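Local coordinates for protein response regulator receiver (Brucella melitensis biovar Abortus, PDB 4G97) that probably acts as a phosphorylation-switched regulator of the general stress response, its receiver domain controlling access of a sigma-factor-like domain to an anti-sigma factor, at residues F17-T22 / R224-E229; D52-Y57 / A113-V118; R141-E146 / L177-K182; E160-E165 / M245-I250. All coordinates share one frame; numbering follows the deposited sequence.

Interaction 1: residues F17-T22 / R224-E229; sequences FSRALT and RLLTGE
NH1 of Arg19 donates to the backbone carbonyl of Leu225, with NH1 and O of that residue 3.0 Å apart, and the same nitrogen also bonds the carbonyl of Pro233. The bond to Leu225 is moderately bent at the hydrogen (146°). Its donor lies in the carbonyl plane of Leu225, whereas the oxygen sits 23° out of the guanidinium plane. Reach comes from a side chain extended from CG to NE, with CG beside the backbone N (chi1 -65°), so the charged end of a residue on helix 11-22 arrives in the loop between strands 215-219 and 236-238. Leu226 covers one face of the guanidinium: its CD2 is 3.7 Å from Arg19 NH1 and displaced toward the rim of the group. At the edge, in plane, comes the backbone of Gly228, whose N is 3.7 Å from Arg19 NH2. These two nitrogens do not bond each other; both turn to OE1 of Glu232, which forms a salt bridge with the arginine and a hydrogen bond with the glycine. NE completes the set through a salt bridge to Asp29. The loop contains an ST turn, in which Glu229 N donates to Thr227 OG1 at 3.0 Å, and that hydroxyl is tied to Glu232 as well. A buried arginine of the sigma2-like region thus meets the receiver loop through two carbonyls and a carboxylate. With each guanidinium nitrogen engaged and carboxylates at NE and NH2, its rotation is fixed and its positive charge is probably well compensated at this domain interface.

Interaction 2: residues D52-Y57 / A113-V118; sequences DRIGLY and AEILEV
Ile115, which has the most surface buried by this contact, branches at CB toward both Ile54 and Tyr57. Its CG1 arm lies 3.7 Å from Ile54 CG2 and nearly as close to the backbone of the facing helix, at 3.8 Å from Ile54 O. At the end of that arm, CD1 meets Tyr57 at the root of its side chain, 3.8 Å from CB, and approaches the phenol ring obliquely. The other branch, CG2, is 3.9 Å from Tyr57 CB. Both arms owe their positions to a chi1 of -73°, which sets CG1 beside the backbone N and CG2 anti to it. Ile54 uses its CG2 methyl twice: beyond Ile115 it touches the carboxylate of Glu114, at 3.6 Å from OE1. These two side chains cross at about a right angle, the glutamate being extended past CG. OE1 also bonds the hydroxyl of Ser50, so the oxygen that touches the methyl still has a polar partner. The Tyr57 ring leads away from Ile115 to the Tyr57 OH, which accepts from Arg53 NH2 at 3.2 Å and also bonds Glu105. Just past this surface helix 109-116 ends in a Schellman motif with Glu117 at positive phi, where Val118 N reaches Ala113 O at 3.1 Å. The CA atoms of Ile54 and Ile115 are 5.9 Å apart, evidence of close helix approach. The sigma2-like and the second sigma-like region therefore join here by aliphatic contacts of methyl and methylene groups, with no hydrogen bond crossing between the two segments, while polar groups at the border find partners to the side.

Interaction 3: residues R141-E146 / L177-K182; sequences RLMIIE and LALYEK
Met143 and Leu179 form the tight half of this contact, with Met143 CG 3.6 Å from Leu179 CD2 and the sulfur SD 3.8 Å from Leu179 CG. The two side chains run past each other in opposite directions, so several atoms of each are in touch. Met143 stands out from strand 141-145 with CG anti to the backbone N (chi1 176°), then bends at the last torsion (chi3 36°), which brings CE to Tyr180. There the fit is looser: CE is 3.8 Å from Tyr180 CB and 4.0 Å from CD1, lying near the ring plane at its edge, and the two side chains cross at about a right angle. Beyond them helix 173-183 turns to solvent through Ala178 and Glu181. On the buried side, Met143 is hemmed in by Val167 and Val188 of the neighbouring strands. Helix 173-183 links strands 165-170 and 187-191 in a beta-alpha-beta crossover of the CheY-like receiver fold. Met143, Leu179 and Tyr180 thus meet by apolar contacts alone, through an unbranched thioether chain bent at its last torsion, while a salt bridge from Arg141 to Glu183 also joins strand and helix at the rim.

Interaction 4: residues E160-E165 / M245-I250; sequences ESLGHE and MVKALI
Leu162, with the largest buried area of this contact, sets both methyls against Lys247 of helix 243-265, with CD1 also reaching loosely toward Ile250. CD2 lies against the aliphatic stem of Lys247, 3.8 Å from CG and 3.9 Å from CD, the two side chains crossing at about a right angle. CD1 is 4.1 Å from the CA of Lys247 and a looser 4.5 Å from CD1 of Ile250. The lysine begins with CG anti to its own N (chi1 175°) and bends at chi3 (95°), so the stem packs while the amino end leads off, toward a long, weak ion pair with Asp244. Ile250 has a second partner in His164, whose NE2 stands 3.8 Å from the CG2 methyl and meets it obliquely. That ring is held at both nitrogens: NE2 bonds Gln137 OE1 and ND1 bonds the backbone N of Thr140, an arrangement consistent with a neutral imidazole protonated on NE2. Between Leu162 and His164, Gly163 with positive phi closes helix 149-161 in a Schellman motif, its N 2.9 Å from Glu160 O. The other side of helix 243-265 meets helix 94-104, where Ala248 rests on Phe99. Leucine, lysine stem and isoleucine therefore supply an apolar seam beside the helix end, and the histidine bordering it has its polar atoms satisfied by the segment leading into strand 141-145.

How the interactions relate
Three pairs of contacts touch directly. Phe17 CB and Tyr57 CE2, 3.8 Å apart, join interactions 1 and 2 within the sigma-like part. Ala20 CB meets Leu249 CD2 at 4.0 Å, carrying interaction 1 to interaction 4 on helix 243-265. Strand pairing links interactions 4 and 3: Leu142 N and Glu165 O lie 2.7 Å apart, a probable hydrogen bond. Interactions 2 and 3, with centres about 39 Å apart, lie on opposite sides of the chain's centre. Glu146 of interaction 3 has its OE2 close to OD2 of Asp191, the predicted phosphorylation site, unmodified in this structure, whereas interaction 1 joins the receiver loop to the sigma2-like region.

Interaction 1: residues F17-T22 / R224-E229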
loop_
_atom_site.group_PDB
_atom_site.type_symbol
_atom_site.label_atom_id
_atom_site.label_comp_id
_atom_site.label_asym_id
_atom_site.label_seq_id
_atom_site.Cartn_x
_atom_site.Cartn_y
_atom_site.Cartn_z
ATOM N N PHE A 17 -1.767 -0.315 -6.104
ATOM C CA PHE A 17 -1.082 -1.584 -6.296
ATOM C C PHE A 17 0.383 -1.350 -6.728
ATOM O O PHE A 17 1.286 -1.914 -6.115
ATOM C CB PHE A 17 -1.836 -2.420 -7.338
ATOM C CG PHE A 17 -1.181 -3.728 -7.712
ATOM C CD1 PHE A 17 -1.056 -4.758 -6.778
ATOM C CD2 PHE A 17 -0.728 -3.954 -9.010
ATOM C CE1 PHE A 17 -0.449 -5.965 -7.125
ATOM C CE2 PHE A 17 -0.142 -5.174 -9.358
ATOM C CZ PHE A 17 0.004 -6.164 -8.408
ATOM N N SER A 18 0.610 -0.475 -7.739
ATOM C CA SER A 18 1.941 -0.174 -8.270
ATOM C C SER A 18 2.877 0.416 -7.203
ATOM O O SER A 18 4.018 -0.010 -7.118
ATOM C CB SER A 18 1.836 0.759 -9.460
ATOM O OG SER A 18 3.061 0.779 -10.175
ATOM N N ARG A 19 2.381 1.374 -6.381
ATOM C CA ARG A 19 3.136 1.976 -5.283
ATOM C C ARG A 19 3.479 0.931 -4.221
ATOM O O ARG A 19 4.622 0.899 -3.771
ATOM C CB ARG A 19 2.354 3.134 -4.661
ATOM C CG ARG A 19 2.136 4.314 -5.618
ATOM C CD ARG A 19 1.260 5.345 -4.965
ATOM N NE ARG A 19 0.752 6.313 -5.934
ATOM C CZ ARG A 19 -0.034 7.339 -5.634
ATOM N NH1 ARG A 19 -0.396 7.564 -4.376
ATOM N NH2 ARG A 19 -0.468 8.148 -6.587
ATOM N N ALA A 20 2.512 0.062 -3.824
ATOM C CA ALA A 20 2.749 -1.006 -2.820
ATOM C C ALA A 20 3.803 -1.991 -3.315
ATOM O O ALA A 20 4.611 -2.494 -2.539
ATOM C CB ALA A 20 1.463 -1.758 -2.544
ATOM N N LEU A 21 3.808 -2.223 -4.631
ATOM C CA LEU A 21 4.699 -3.129 -5.325
ATOM C C LEU A 21 6.120 -2.606 -5.474
ATOM O O LEU A 21 7.039 -3.394 -5.396
ATOM C CB LEU A 21 4.096 -3.406 -6.704
ATOM C CG LEU A 21 4.288 -4.793 -7.260
ATOM C CD1 LEU A 21 3.472 -5.823 -6.462
ATOM C CD2 LEU A 21 3.879 -4.820 -8.736
ATOM N N THR A 22 6.306 -1.300 -5.692
ATOM C CA THR A 22 7.627 -0.698 -5.914
ATOM C C THR A 22 8.203 0.027 -4.681
ATOM O O THR A 22 9.410 0.256 -4.617
ATOM C CB THR A 22 7.595 0.235 -7.130
ATOM O OG1 THR A 22 6.816 1.391 -6.818
ATOM C CG2 THR A 22 7.094 -0.450 -8.377
ATOM N N ARG A 224 -8.934 10.031 -4.005
ATOM C CA ARG A 224 -8.462 11.422 -3.883
ATOM C C ARG A 224 -6.922 11.510 -3.763
ATOM O O ARG A 224 -6.327 12.549 -4.079
ATOM C CB ARG A 224 -9.059 12.074 -2.621
ATOM C CG ARG A 224 -10.501 12.486 -2.746
ATOM C CD ARG A 224 -10.925 13.169 -1.463
ATOM N NE ARG A 224 -12.229 13.819 -1.600
ATOM C CZ ARG A 224 -12.945 14.296 -0.587
ATOM N NH1 ARG A 224 -12.511 14.171 0.663
ATOM N NH2 ARG A 224 -14.111 14.885 -0.813
ATOM N N LEU A 225 -6.293 10.417 -3.328
ATOM C CA LEU A 225 -4.850 10.351 -3.104
ATOM C C LEU A 225 -4.171 9.394 -4.051
ATOM O O LEU A 225 -3.016 9.027 -3.846
ATOM C CB LEU A 225 -4.572 9.982 -1.642
ATOM C CG LEU A 225 -5.048 10.995 -0.600
ATOM C CD1 LEU A 225 -4.879 10.429 0.773
ATOM C CD2 LEU A 225 -4.237 12.300 -0.672
ATOM N N LEU A 226 -4.865 9.032 -5.129
ATOM C CA LEU A 226 -4.312 8.103 -6.103
ATOM C C LEU A 226 -4.366 8.671 -7.519
ATOM O O LEU A 226 -4.465 7.926 -8.485
ATOM C CB LEU A 226 -5.022 6.724 -5.989
ATOM C CG LEU A 226 -4.859 5.940 -4.677
ATOM C CD1 LEU A 226 -5.882 4.797 -4.581
ATOM C CD2 LEU A 226 -3.419 5.394 -4.535
ATOM N N THR A 227 -4.282 9.998 -7.645
ATOM C CA THR A 227 -4.334 10.657 -8.962
ATOM C C THR A 227 -3.042 10.519 -9.758
ATOM O O THR A 227 -3.081 10.546 -10.982
ATOM C CB THR A 227 -4.712 12.149 -8.816
ATOM O OG1 THR A 227 -3.581 12.861 -8.322
ATOM C CG2 THR A 227 -5.919 12.370 -7.908
ATOM N N GLY A 228 -1.901 10.450 -9.065
ATOM C CA GLY A 228 -0.590 10.444 -9.715
ATOM C C GLY A 228 -0.258 11.834 -10.253
ATOM O O GLY A 228 0.638 11.989 -11.080
ATOM N N GLU A 229 -0.979 12.859 -9.796
ATOM C CA GLU A 229 -0.752 14.208 -10.305
ATOM C C GLU A 229 -0.043 15.200 -9.358
ATOM O O GLU A 229 0.255 16.338 -9.744
ATOM C CB GLU A 229 -2.044 14.766 -10.936
ATOM C CG GLU A 229 -2.354 14.136 -12.300
ATOM C CD GLU A 229 -1.339 14.319 -13.423
ATOM O OE1 GLU A 229 -0.663 15.375 -13.471
ATOM O OE2 GLU A 229 -1.243 13.409 -14.278
#

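Interaction 2: residues D52-Y57 / A113-V118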
loop_
_atom_site.group_PDB
_atom_site.type_symbol
_atom_site.label_atom_id
_atom_site.label_comp_id
_atom_site.label_asym_id
_atom_site.label_seq_id
_atom_site.Cartn_x
_atom_site.Cartn_y
_atom_site.Cartn_z
ATOM N N ASP A 52 -12.689 -5.507 -17.430
ATOM C CA ASP A 52 -11.779 -4.446 -17.812
ATOM C C ASP A 52 -10.698 -4.239 -16.724
ATOM O O ASP A 52 -9.533 -4.063 -17.072
ATOM C CB ASP A 52 -12.577 -3.166 -18.092
ATOM C CG ASP A 52 -13.510 -3.266 -19.298
ATOM O OD1 ASP A 52 -13.140 -3.946 -20.289
ATOM O OD2 ASP A 52 -14.570 -2.616 -19.278
ATOM N N ARG A 53 -11.075 -4.352 -15.428
ATOM C CA ARG A 53 -10.158 -4.188 -14.280
ATOM C C ARG A 53 -9.068 -5.243 -14.301
ATOM O O ARG A 53 -7.889 -4.898 -14.231
ATOM C CB ARG A 53 -10.903 -4.214 -12.932
ATOM C CG ARG A 53 -10.090 -3.562 -11.790
ATOM C CD ARG A 53 -10.695 -3.709 -10.395
ATOM N NE ARG A 53 -9.741 -3.251 -9.371
ATOM C CZ ARG A 53 -9.609 -3.772 -8.155
ATOM N NH1 ARG A 53 -10.391 -4.777 -7.764
ATOM N NH2 ARG A 53 -8.687 -3.294 -7.317
ATOM N N ILE A 54 -9.468 -6.534 -14.442
ATOM C CA ILE A 54 -8.568 -7.690 -14.551
ATOM C C ILE A 54 -7.613 -7.501 -15.736
ATOM O O ILE A 54 -6.407 -7.653 -15.560
ATOM C CB ILE A 54 -9.339 -9.052 -14.551
ATOM C CG1 ILE A 54 -10.166 -9.209 -13.258
ATOM C CG2 ILE A 54 -8.387 -10.262 -14.747
ATOM C CD1 ILE A 54 -11.240 -10.333 -13.270
ATOM N N GLY A 55 -8.153 -7.120 -16.905
ATOM C CA GLY A 55 -7.366 -6.842 -18.110
ATOM C C GLY A 55 -6.353 -5.717 -17.927
ATOM O O GLY A 55 -5.238 -5.781 -18.465
ATOM N N LEU A 56 -6.732 -4.671 -17.158
ATOM C CA LEU A 56 -5.824 -3.562 -16.890
ATOM C C LEU A 56 -4.660 -4.028 -16.001
ATOM O O LEU A 56 -3.515 -3.727 -16.315
ATOM C CB LEU A 56 -6.565 -2.367 -16.256
ATOM C CG LEU A 56 -5.749 -1.103 -15.922
ATOM C CD1 LEU A 56 -5.121 -0.477 -17.172
ATOM C CD2 LEU A 56 -6.600 -0.062 -15.225
ATOM N N TYR A 57 -4.959 -4.763 -14.908
ATOM C CA TYR A 57 -3.951 -5.264 -13.963
ATOM C C TYR A 57 -3.049 -6.309 -14.607
ATOM O O TYR A 57 -1.845 -6.332 -14.319
ATOM C CB TYR A 57 -4.625 -5.854 -12.732
ATOM C CG TYR A 57 -4.967 -4.837 -11.669
ATOM C CD1 TYR A 57 -6.033 -3.959 -11.833
ATOM C CD2 TYR A 57 -4.229 -4.759 -10.489
ATOM C CE1 TYR A 57 -6.375 -3.044 -10.838
ATOM C CE2 TYR A 57 -4.564 -3.855 -9.488
ATOM C CZ TYR A 57 -5.655 -3.022 -9.651
ATOM O OH TYR A 57 -5.999 -2.148 -8.654
ATOM N N ALA A 113 -5.171 -14.941 -10.075
ATOM C CA ALA A 113 -4.440 -15.967 -10.843
ATOM C C ALA A 113 -4.502 -15.599 -12.322
ATOM O O ALA A 113 -3.502 -15.706 -13.023
ATOM C CB ALA A 113 -5.063 -17.338 -10.622
ATOM N N GLU A 114 -5.668 -15.111 -12.782
ATOM C CA GLU A 114 -5.827 -14.673 -14.167
ATOM C C GLU A 114 -4.935 -13.438 -14.407
ATOM O O GLU A 114 -4.255 -13.379 -15.432
ATOM C CB GLU A 114 -7.304 -14.391 -14.481
ATOM C CG GLU A 114 -7.527 -14.029 -15.942
ATOM C CD GLU A 114 -8.903 -13.519 -16.313
ATOM O OE1 GLU A 114 -9.806 -13.540 -15.448
ATOM O OE2 GLU A 114 -9.076 -13.096 -17.477
ATOM N N ILE A 115 -4.879 -12.485 -13.420
ATOM C CA ILE A 115 -3.997 -11.308 -13.504
ATOM C C ILE A 115 -2.537 -11.748 -13.620
ATOM O O ILE A 115 -1.801 -11.205 -14.453
ATOM C CB ILE A 115 -4.209 -10.338 -12.298
ATOM C CG1 ILE A 115 -5.542 -9.581 -12.443
ATOM C CG2 ILE A 115 -3.025 -9.374 -12.121
ATOM C CD1 ILE A 115 -6.051 -9.020 -11.240
ATOM N N LEU A 116 -2.120 -12.723 -12.784
ATOM C CA LEU A 116 -0.733 -13.198 -12.779
ATOM C C LEU A 116 -0.397 -14.238 -13.858
ATOM O O LEU A 116 0.782 -14.533 -14.047
ATOM C CB LEU A 116 -0.282 -13.675 -11.393
ATOM C CG LEU A 116 -0.099 -12.601 -10.319
ATOM C CD1 LEU A 116 0.114 -13.230 -8.977
ATOM C CD2 LEU A 116 1.036 -11.619 -10.662
ATOM N N GLU A 117 -1.414 -14.756 -14.577
ATOM C CA GLU A 117 -1.258 -15.729 -15.681
ATOM C C GLU A 117 -0.669 -17.048 -15.178
ATOM O O GLU A 117 0.333 -17.533 -15.705
ATOM C CB GLU A 117 -0.420 -15.156 -16.846
ATOM C CG GLU A 117 -0.978 -13.892 -17.471
ATOM C CD GLU A 117 -0.341 -13.467 -18.778
ATOM O OE1 GLU A 117 0.834 -13.823 -19.025
ATOM O OE2 GLU A 117 -1.006 -12.727 -19.535
ATOM N N VAL A 118 -1.283 -17.588 -14.119
ATOM C CA VAL A 118 -0.919 -18.841 -13.457
ATOM C C VAL A 118 -2.209 -19.611 -13.225
ATOM O O VAL A 118 -3.283 -18.997 -13.191
ATOM C CB VAL A 118 -0.120 -18.647 -12.121
ATOM C CG1 VAL A 118 1.235 -17.986 -12.363
ATOM C CG2 VAL A 118 -0.921 -17.876 -11.074
#

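Interaction 3: residues R141-E146 / L177-K182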
loop_
_atom_site.group_PDB
_atom_site.type_symbol
_atom_site.label_atom_id
_atom_site.label_comp_id
_atom_site.label_asym_id
_atom_site.label_seq_id
_atom_site.Cartn_x
_atom_site.Cartn_y
_atom_site.Cartn_z
ATOM N N ARG A 141 8.099 -0.764 16.604
ATOM C CA ARG A 141 7.420 0.165 17.504
ATOM C C ARG A 141 6.692 1.174 16.610
ATOM O O ARG A 141 7.313 1.834 15.780
ATOM C CB ARG A 141 8.424 0.883 18.430
ATOM C CG ARG A 141 9.044 -0.044 19.461
ATOM C CD ARG A 141 10.163 0.623 20.235
ATOM N NE ARG A 141 9.646 1.559 21.231
ATOM C CZ ARG A 141 9.664 2.878 21.103
ATOM N NH1 ARG A 141 10.175 3.439 20.016
ATOM N NH2 ARG A 141 9.161 3.644 22.053
ATOM N N LEU A 142 5.373 1.257 16.735
ATOM C CA LEU A 142 4.668 2.181 15.871
ATOM C C LEU A 142 3.717 3.123 16.555
ATOM O O LEU A 142 3.167 2.827 17.615
ATOM C CB LEU A 142 4.036 1.461 14.664
ATOM C CG LEU A 142 3.073 0.335 14.941
ATOM C CD1 LEU A 142 1.678 0.876 15.230
ATOM C CD2 LEU A 142 3.042 -0.635 13.757
ATOM N N MET A 143 3.532 4.269 15.939
ATOM C CA MET A 143 2.594 5.254 16.422
ATOM C C MET A 143 1.351 5.240 15.505
ATOM O O MET A 143 1.483 5.190 14.271
ATOM C CB MET A 143 3.255 6.618 16.429
ATOM C CG MET A 143 2.331 7.736 16.834
ATOM S SD MET A 143 3.074 9.387 16.847
ATOM C CE MET A 143 4.141 9.292 15.490
ATOM N N ILE A 144 0.154 5.308 16.133
ATOM C CA ILE A 144 -1.139 5.390 15.453
ATOM C C ILE A 144 -1.663 6.808 15.598
ATOM O O ILE A 144 -1.760 7.294 16.714
ATOM C CB ILE A 144 -2.171 4.348 15.984
ATOM C CG1 ILE A 144 -1.651 2.901 15.756
ATOM C CG2 ILE A 144 -3.590 4.562 15.272
ATOM C CD1 ILE A 144 -2.439 1.792 16.429
ATOM N N ILE A 145 -1.982 7.478 14.480
ATOM C CA ILE A 145 -2.636 8.789 14.489
ATOM C C ILE A 145 -4.055 8.512 13.991
ATOM O O ILE A 145 -4.276 8.299 12.791
ATOM C CB ILE A 145 -1.951 9.925 13.691
ATOM C CG1 ILE A 145 -0.453 10.092 14.095
ATOM C CG2 ILE A 145 -2.719 11.232 13.963
ATOM C CD1 ILE A 145 0.357 10.900 13.155
ATOM N N GLU A 146 -4.994 8.427 14.928
ATOM C CA GLU A 146 -6.388 8.094 14.636
ATOM C C GLU A 146 -7.302 8.598 15.757
ATOM O O GLU A 146 -7.104 8.222 16.910
ATOM C CB GLU A 146 -6.534 6.561 14.430
ATOM C CG GLU A 146 -7.964 6.060 14.296
ATOM C CD GLU A 146 -8.667 6.604 13.075
ATOM O OE1 GLU A 146 -9.638 7.378 13.234
ATOM O OE2 GLU A 146 -8.194 6.313 11.955
ATOM N N LEU A 177 3.010 15.058 17.322
ATOM C CA LEU A 177 4.390 15.564 17.352
ATOM C C LEU A 177 5.010 15.282 18.725
ATOM O O LEU A 177 6.157 14.837 18.805
ATOM C CB LEU A 177 4.412 17.061 17.043
ATOM N N ALA A 178 4.217 15.453 19.798
ATOM C CA ALA A 178 4.667 15.191 21.159
ATOM C C ALA A 178 4.933 13.696 21.384
ATOM O O ALA A 178 5.947 13.351 21.997
ATOM C CB ALA A 178 3.652 15.717 22.164
ATOM N N LEU A 179 4.042 12.815 20.865
ATOM C CA LEU A 179 4.186 11.360 20.970
ATOM C C LEU A 179 5.363 10.888 20.125
ATOM O O LEU A 179 6.094 10.002 20.567
ATOM C CB LEU A 179 2.876 10.632 20.592
ATOM C CG LEU A 179 2.854 9.097 20.667
ATOM C CD1 LEU A 179 3.173 8.581 22.094
ATOM C CD2 LEU A 179 1.519 8.586 20.233
ATOM N N TYR A 180 5.580 11.505 18.942
ATOM C CA TYR A 180 6.734 11.174 18.100
ATOM C C TYR A 180 8.065 11.533 18.814
ATOM O O TYR A 180 8.997 10.732 18.763
ATOM C CB TYR A 180 6.675 11.832 16.702
ATOM C CG TYR A 180 7.891 11.468 15.886
ATOM C CD1 TYR A 180 8.043 10.186 15.366
ATOM C CD2 TYR A 180 8.959 12.352 15.758
ATOM C CE1 TYR A 180 9.220 9.796 14.734
ATOM C CE2 TYR A 180 10.130 11.984 15.092
ATOM C CZ TYR A 180 10.254 10.703 14.580
ATOM O OH TYR A 180 11.403 10.313 13.939
ATOM N N GLU A 181 8.148 12.726 19.462
ATOM C CA GLU A 181 9.359 13.173 20.176
ATOM C C GLU A 181 9.678 12.337 21.408
ATOM O O GLU A 181 10.837 11.956 21.608
ATOM C CB GLU A 181 9.323 14.674 20.517
ATOM C CG GLU A 181 9.693 15.585 19.350
ATOM C CD GLU A 181 11.126 15.478 18.854
ATOM O OE1 GLU A 181 12.002 16.190 19.399
ATOM O OE2 GLU A 181 11.372 14.679 17.922
ATOM N N LYS A 182 8.651 12.003 22.196
ATOM C CA LYS A 182 8.807 11.205 23.401
ATOM C C LYS A 182 9.107 9.723 23.123
ATOM O O LYS A 182 9.990 9.152 23.764
ATOM C CB LYS A 182 7.570 11.346 24.280
#

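Interaction 4: residues E160-E165 / M245-I250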
loop_
_atom_site.group_PDB
_atom_site.type_symbol
_atom_site.label_atom_id
_atom_site.label_comp_id
_atom_site.label_asym_id
_atom_site.label_seq_id
_atom_site.Cartn_x
_atom_site.Cartn_y
_atom_site.Cartn_z
ATOM N N GLU A 160 -0.506 -5.692 17.016
ATOM C CA GLU A 160 -0.047 -6.495 18.152
ATOM C C GLU A 160 -0.045 -7.976 17.822
ATOM O O GLU A 160 0.908 -8.683 18.188
ATOM C CB GLU A 160 -0.909 -6.215 19.383
ATOM C CG GLU A 160 -0.649 -4.839 19.966
ATOM C CD GLU A 160 -1.517 -4.408 21.135
ATOM O OE1 GLU A 160 -2.603 -4.991 21.351
ATOM O OE2 GLU A 160 -1.134 -3.420 21.796
ATOM N N SER A 161 -1.071 -8.442 17.068
ATOM C CA SER A 161 -1.178 -9.838 16.657
ATOM C C SER A 161 0.006 -10.236 15.788
ATOM O O SER A 161 0.379 -11.406 15.781
ATOM C CB SER A 161 -2.487 -10.090 15.911
ATOM O OG SER A 161 -2.394 -9.706 14.548
ATOM N N LEU A 162 0.603 -9.254 15.070
ATOM C CA LEU A 162 1.770 -9.426 14.205
ATOM C C LEU A 162 3.093 -9.321 14.991
ATOM O O LEU A 162 4.156 -9.506 14.411
ATOM C CB LEU A 162 1.758 -8.367 13.094
ATOM C CG LEU A 162 0.681 -8.470 12.018
ATOM C CD1 LEU A 162 0.561 -7.167 11.249
ATOM C CD2 LEU A 162 0.961 -9.619 11.068
ATOM N N GLY A 163 3.015 -8.973 16.271
ATOM C CA GLY A 163 4.167 -8.840 17.157
ATOM C C GLY A 163 4.721 -7.437 17.276
ATOM O O GLY A 163 5.804 -7.254 17.823
ATOM N N HIS A 164 3.990 -6.431 16.780
ATOM C CA HIS A 164 4.446 -5.055 16.844
ATOM C C HIS A 164 4.034 -4.400 18.136
ATOM O O HIS A 164 3.205 -4.933 18.874
ATOM C CB HIS A 164 3.978 -4.231 15.613
ATOM C CG HIS A 164 4.395 -4.818 14.300
ATOM N ND1 HIS A 164 5.728 -4.999 13.979
ATOM C CD2 HIS A 164 3.631 -5.276 13.286
ATOM C CE1 HIS A 164 5.733 -5.588 12.796
ATOM N NE2 HIS A 164 4.486 -5.764 12.334
ATOM N N GLU A 165 4.622 -3.250 18.423
ATOM C CA GLU A 165 4.306 -2.536 19.644
ATOM C C GLU A 165 3.716 -1.165 19.324
ATOM O O GLU A 165 4.328 -0.386 18.602
ATOM C CB GLU A 165 5.571 -2.392 20.517
ATOM C CG GLU A 165 5.314 -1.701 21.849
ATOM C CD GLU A 165 6.551 -1.195 22.567
ATOM O OE1 GLU A 165 7.673 -1.595 22.186
ATOM O OE2 GLU A 165 6.396 -0.381 23.506
ATOM N N MET A 245 -5.514 -6.223 4.717
ATOM C CA MET A 245 -5.029 -5.088 3.927
ATOM C C MET A 245 -3.931 -4.368 4.731
ATOM O O MET A 245 -2.880 -4.054 4.182
ATOM C CB MET A 245 -6.177 -4.130 3.541
ATOM C CG MET A 245 -5.695 -2.903 2.787
ATOM S SD MET A 245 -6.986 -1.672 2.507
ATOM C CE MET A 245 -7.862 -2.441 1.171
ATOM N N VAL A 246 -4.177 -4.159 6.031
ATOM C CA VAL A 246 -3.254 -3.531 6.994
ATOM C C VAL A 246 -1.993 -4.394 7.145
ATOM O O VAL A 246 -0.877 -3.894 7.002
ATOM C CB VAL A 246 -3.954 -3.285 8.353
ATOM C CG1 VAL A 246 -2.954 -2.835 9.411
ATOM C CG2 VAL A 246 -5.074 -2.254 8.205
ATOM N N LYS A 247 -2.184 -5.683 7.398
ATOM C CA LYS A 247 -1.116 -6.670 7.525
ATOM C C LYS A 247 -0.175 -6.626 6.297
ATOM O O LYS A 247 1.054 -6.559 6.454
ATOM C CB LYS A 247 -1.763 -8.053 7.678
ATOM C CG LYS A 247 -0.793 -9.223 7.708
ATOM C CD LYS A 247 -1.477 -10.499 8.182
ATOM C CE LYS A 247 -1.987 -11.375 7.067
ATOM N NZ LYS A 247 -2.738 -12.549 7.591
ATOM N N ALA A 248 -0.769 -6.642 5.083
ATOM C CA ALA A 248 -0.051 -6.620 3.814
ATOM C C ALA A 248 0.744 -5.360 3.630
ATOM O O ALA A 248 1.886 -5.437 3.191
ATOM C CB ALA A 248 -1.024 -6.781 2.654
ATOM N N LEU A 249 0.144 -4.200 3.924
ATOM C CA LEU A 249 0.827 -2.932 3.733
ATOM C C LEU A 249 1.932 -2.683 4.753
ATOM O O LEU A 249 2.960 -2.139 4.380
ATOM C CB LEU A 249 -0.133 -1.769 3.589
ATOM C CG LEU A 249 -1.013 -1.842 2.327
ATOM C CD1 LEU A 249 -2.137 -0.842 2.410
ATOM C CD2 LEU A 249 -0.186 -1.653 1.050
ATOM N N ILE A 250 1.760 -3.158 6.006
ATOM C CA ILE A 250 2.833 -3.075 7.003
ATOM C C ILE A 250 4.003 -3.937 6.536
ATOM O O ILE A 250 5.148 -3.480 6.570
ATOM C CB ILE A 250 2.392 -3.433 8.452
ATOM C CG1 ILE A 250 1.410 -2.383 8.972
ATOM C CG2 ILE A 250 3.633 -3.509 9.387
ATOM C CD1 ILE A 250 0.676 -2.813 10.232
#